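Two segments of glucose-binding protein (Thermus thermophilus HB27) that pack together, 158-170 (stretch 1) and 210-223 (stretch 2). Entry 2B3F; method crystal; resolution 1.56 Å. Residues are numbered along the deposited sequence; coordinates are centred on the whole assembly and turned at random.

Stretch 1 (158-170) EAPLALGENWTQQ
Stretch 2, residues 210-223: RVLDCANKDAAGLS

From Leu 161 on, the two stretches run side by side in the same direction: Leu 161 CA lies 4.5 Å from Ala 215 CA, Gly 164 CA 4.2 Å from Ala 219 CA, and Glu 165 CA 4.2 Å from Ala 220 CA. Before that, Ala 159 CA is nearest Asn 216 CA, at 4.9 Å. Stretch 1 is extended from Leu 161 (phi/psi -102/125) to Leu 163 (-152/150), and Glu 165 (-60/170) occupies the N-cap position, right before the helix that starts at Asn 166. Stretch 2 leaves a helix through a type I turn, Leu 212 to Ala 215, then makes another, Asn 216 to Ala 219; Ala 219 and Ala 220 are in a short 3-10 segment.

Backbone hydrogen bonds set the register. Leu 161 N donates to Cys 214 O (2.9 Å, 162°) and Asn 216 N returns a bond to Leu 161 O (3.3 Å, 135°), so Leu 161 brackets Ala 215 in a single bridge; Ala 215 CA also lies 3.2 Å from Leu 161 O, a CA-H...O contact. Farther along, Glu 165 N donates to Leu 222 O (2.9 Å). Gly 164 fits closely here, since an ideal CB would fall 2.9 Å from Leu 222 O, a clash.

The amide of Asn 216 (chi1 46°, p; chi2 -65°) extends this pairing. Its OD1 accepts from Leu 163 N (2.9 Å) and its ND2 donates to Leu 163 O (3.0 Å), satisfying both backbone polar groups of one residue. Asn 216 ND2 also donates to Asp 218 OD1 (2.8 Å), so it serves two acceptors.

Apolar packing centres on two leucines, both t at chi1 and p at chi2. Leu 161 CD2 meets Val 211 CG1 at 3.6 Å; Leu 163 CD2 reaches Leu 212 CD1 (3.7 Å) and Ala 215 CB (3.8 Å), while Leu 163 CB lies 4.1 Å from Ala 219 CB. Together the stretches bury 689 Å².

One water joins the helix start to stretch 2, accepting from Asn 166 N (2.9 Å) and donating to Ala 220 O (2.8 Å).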

# COMPACT_ATOMS: atom_id res chain seq x y z
N GLU A 158 0.89 -23.26 -16.09
CA GLU A 158 -0.35 -23.58 -15.38
C GLU A 158 -1.05 -22.40 -14.70
O GLU A 158 -2.28 -22.32 -14.67
CB GLU A 158 -0.05 -24.61 -14.28
CG GLU A 158 -0.36 -26.05 -14.61
CD GLU A 158 -0.02 -26.99 -13.44
OE1 GLU A 158 -0.30 -26.63 -12.27
OE2 GLU A 158 0.55 -28.08 -13.69
N ALA A 159 -0.25 -21.52 -14.10
CA ALA A 159 -0.76 -20.43 -13.27
C ALA A 159 0.03 -19.19 -13.65
O ALA A 159 1.02 -18.86 -12.98
CB ALA A 159 -0.60 -20.75 -11.81
N PRO A 160 -0.36 -18.55 -14.76
CA PRO A 160 0.37 -17.36 -15.22
C PRO A 160 0.32 -16.16 -14.26
O PRO A 160 1.20 -15.29 -14.35
CB PRO A 160 -0.34 -16.99 -16.54
CG PRO A 160 -1.09 -18.21 -16.94
CD PRO A 160 -1.45 -18.91 -15.68
N LEU A 161 -0.68 -16.11 -13.39
CA LEU A 161 -0.77 -15.04 -12.38
C LEU A 161 -0.31 -15.55 -11.02
O LEU A 161 -0.81 -16.55 -10.52
CB LEU A 161 -2.19 -14.50 -12.29
CG LEU A 161 -2.41 -13.39 -11.24
CD1 LEU A 161 -1.57 -12.18 -11.59
CD2 LEU A 161 -3.87 -13.03 -11.14
N ALA A 162 0.67 -14.85 -10.44
CA ALA A 162 1.12 -15.10 -9.08
C ALA A 162 0.19 -14.37 -8.13
O ALA A 162 -0.19 -13.22 -8.40
CB ALA A 162 2.57 -14.64 -8.88
N LEU A 163 -0.17 -15.03 -7.04
CA LEU A 163 -1.06 -14.47 -6.03
C LEU A 163 -0.76 -15.11 -4.67
O LEU A 163 -0.30 -16.25 -4.61
CB LEU A 163 -2.50 -14.72 -6.47
CG LEU A 163 -3.65 -14.08 -5.70
CD1 LEU A 163 -3.53 -12.57 -5.71
CD2 LEU A 163 -4.94 -14.53 -6.33
N GLY A 164 -0.99 -14.36 -3.59
CA GLY A 164 -0.76 -14.83 -2.23
C GLY A 164 -2.00 -14.79 -1.35
O GLY A 164 -3.16 -14.89 -1.82
N GLU A 165 -1.75 -14.57 -0.07
CA GLU A 165 -2.75 -14.58 0.98
C GLU A 165 -3.87 -13.54 0.79
O GLU A 165 -3.80 -12.65 -0.07
CB GLU A 165 -2.08 -14.40 2.35
CG GLU A 165 -1.40 -13.02 2.55
CD GLU A 165 -0.84 -12.85 3.94
OE1 GLU A 165 -1.61 -13.04 4.91
OE2 GLU A 165 0.36 -12.51 4.06
N ASN A 166 -4.90 -13.66 1.62
CA ASN A 166 -6.11 -12.89 1.50
C ASN A 166 -5.89 -11.41 1.15
O ASN A 166 -6.47 -10.93 0.18
CB ASN A 166 -6.94 -13.01 2.78
CG ASN A 166 -8.21 -12.18 2.76
OD1 ASN A 166 -8.17 -10.99 3.06
ND2 ASN A 166 -9.36 -12.83 2.52
N TRP A 167 -5.06 -10.72 1.91
CA TRP A 167 -4.91 -9.26 1.61
C TRP A 167 -4.41 -9.02 0.20
O TRP A 167 -4.76 -8.01 -0.42
CB TRP A 167 -4.09 -8.52 2.66
CG TRP A 167 -2.65 -8.69 2.58
CD1 TRP A 167 -1.88 -9.52 3.32
CD2 TRP A 167 -1.75 -7.96 1.73
NE1 TRP A 167 -0.56 -9.39 2.97
CE2 TRP A 167 -0.45 -8.43 2.00
CE3 TRP A 167 -1.93 -6.97 0.76
CZ2 TRP A 167 0.68 -7.93 1.35
CZ3 TRP A 167 -0.81 -6.49 0.09
CH2 TRP A 167 0.47 -6.97 0.39
N THR A 168 -3.58 -9.92 -0.34
CA THR A 168 -3.04 -9.74 -1.71
C THR A 168 -4.13 -9.96 -2.77
O THR A 168 -4.04 -9.47 -3.89
CB THR A 168 -1.82 -10.65 -2.02
OG1 THR A 168 -2.26 -11.99 -2.26
CG2 THR A 168 -0.80 -10.60 -0.94
N GLN A 169 -5.15 -10.73 -2.40
CA GLN A 169 -6.30 -10.93 -3.27
C GLN A 169 -7.15 -9.66 -3.29
O GLN A 169 -7.62 -9.24 -4.33
CB GLN A 169 -7.11 -12.13 -2.81
CG GLN A 169 -6.32 -13.42 -2.81
CD GLN A 169 -6.92 -14.48 -1.87
OE1 GLN A 169 -8.11 -14.42 -1.50
NE2 GLN A 169 -6.07 -15.43 -1.43
N GLN A 170 -7.31 -9.04 -2.13
CA GLN A 170 -7.95 -7.72 -2.04
C GLN A 170 -7.16 -6.70 -2.86
O GLN A 170 -7.74 -5.87 -3.55
CB GLN A 170 -8.02 -7.25 -0.61
CG GLN A 170 -8.83 -8.12 0.38
CD GLN A 170 -8.85 -7.48 1.76
OE1 GLN A 170 -9.11 -6.29 1.88
NE2 GLN A 170 -8.55 -8.26 2.79
N ARG A 210 -12.59 -13.98 -13.27
CA ARG A 210 -11.89 -14.51 -14.43
C ARG A 210 -10.39 -14.44 -14.21
O ARG A 210 -9.65 -15.38 -14.51
CB ARG A 210 -12.26 -13.75 -15.69
CG ARG A 210 -13.71 -13.89 -16.09
CD ARG A 210 -13.91 -13.14 -17.38
NE ARG A 210 -15.22 -13.33 -17.99
CZ ARG A 210 -15.53 -14.34 -18.81
NH1 ARG A 210 -14.64 -15.27 -19.15
NH2 ARG A 210 -16.76 -14.40 -19.31
N VAL A 211 -9.93 -13.30 -13.67
CA VAL A 211 -8.52 -13.10 -13.41
C VAL A 211 -8.03 -14.12 -12.36
O VAL A 211 -6.95 -14.69 -12.48
CB VAL A 211 -8.27 -11.63 -12.95
CG1 VAL A 211 -6.84 -11.44 -12.47
CG2 VAL A 211 -8.62 -10.67 -14.09
N LEU A 212 -8.85 -14.37 -11.35
CA LEU A 212 -8.53 -15.32 -10.29
C LEU A 212 -8.27 -16.73 -10.86
O LEU A 212 -7.45 -17.49 -10.34
CB LEU A 212 -9.70 -15.38 -9.30
CG LEU A 212 -9.49 -15.38 -7.80
CD1 LEU A 212 -8.45 -14.36 -7.34
CD2 LEU A 212 -10.85 -15.16 -7.12
N ASP A 213 -9.00 -17.07 -11.93
CA ASP A 213 -8.81 -18.38 -12.58
C ASP A 213 -7.46 -18.53 -13.28
O ASP A 213 -7.15 -19.62 -13.75
CB ASP A 213 -9.96 -18.69 -13.56
CG ASP A 213 -11.23 -19.16 -12.88
OD1 ASP A 213 -11.19 -19.47 -11.66
OD2 ASP A 213 -12.29 -19.23 -13.56
N CYS A 214 -6.66 -17.46 -13.34
CA CYS A 214 -5.28 -17.53 -13.86
C CYS A 214 -4.21 -17.70 -12.78
O CYS A 214 -3.01 -17.79 -13.10
CB CYS A 214 -4.97 -16.26 -14.65
SG CYS A 214 -6.17 -15.92 -15.96
N ALA A 215 -4.64 -17.74 -11.52
CA ALA A 215 -3.75 -17.68 -10.37
C ALA A 215 -3.36 -19.06 -9.85
O ALA A 215 -4.05 -20.06 -10.10
CB ALA A 215 -4.40 -16.87 -9.24
N ASN A 216 -2.25 -19.11 -9.12
CA ASN A 216 -1.84 -20.34 -8.46
C ASN A 216 -2.86 -20.74 -7.38
O ASN A 216 -3.35 -19.91 -6.61
CB ASN A 216 -0.42 -20.21 -7.85
CG ASN A 216 -0.24 -18.92 -7.07
OD1 ASN A 216 -0.30 -17.84 -7.66
ND2 ASN A 216 -0.02 -19.03 -5.74
N LYS A 217 -3.17 -22.04 -7.31
CA LYS A 217 -4.22 -22.52 -6.44
C LYS A 217 -3.80 -22.56 -4.97
O LYS A 217 -4.65 -22.67 -4.08
CB LYS A 217 -4.69 -23.91 -6.90
CG LYS A 217 -5.20 -23.95 -8.34
CD LYS A 217 -6.71 -23.81 -8.41
CE LYS A 217 -7.22 -23.53 -9.83
NZ LYS A 217 -6.52 -24.33 -10.88
N ASP A 218 -2.49 -22.47 -4.72
CA ASP A 218 -1.95 -22.47 -3.35
C ASP A 218 -1.80 -21.05 -2.74
O ASP A 218 -1.18 -20.88 -1.68
CB ASP A 218 -0.61 -23.22 -3.29
CG ASP A 218 0.51 -22.57 -4.12
OD1 ASP A 218 0.27 -21.70 -4.98
OD2 ASP A 218 1.68 -22.97 -3.91
N ALA A 219 -2.40 -20.06 -3.40
CA ALA A 219 -2.24 -18.65 -3.04
C ALA A 219 -2.48 -18.36 -1.56
O ALA A 219 -1.75 -17.56 -0.96
CB ALA A 219 -3.14 -17.81 -3.89
N ALA A 220 -3.50 -18.97 -0.96
CA ALA A 220 -3.95 -18.59 0.39
C ALA A 220 -2.86 -18.63 1.46
O ALA A 220 -2.93 -17.87 2.41
CB ALA A 220 -5.11 -19.46 0.84
N GLY A 221 -1.87 -19.50 1.33
CA GLY A 221 -0.84 -19.66 2.34
C GLY A 221 0.49 -19.00 1.99
O GLY A 221 1.47 -19.26 2.67
N LEU A 222 0.52 -18.16 0.95
CA LEU A 222 1.77 -17.51 0.53
C LEU A 222 1.83 -16.04 0.96
O LEU A 222 0.84 -15.34 0.89
CB LEU A 222 1.93 -17.55 -0.99
CG LEU A 222 1.87 -18.91 -1.71
CD1 LEU A 222 2.24 -18.70 -3.18
CD2 LEU A 222 2.74 -19.94 -1.06
N SER A 223 3.01 -15.60 1.38
CA SER A 223 3.25 -14.18 1.59
C SER A 223 3.32 -13.40 0.26
O SER A 223 3.48 -13.97 -0.82
CB SER A 223 4.57 -14.00 2.34
OG SER A 223 5.64 -14.31 1.48
O HOH W 1 -4.47 -21.29 -12.92
O HOH W 2 -5.06 -16.20 3.04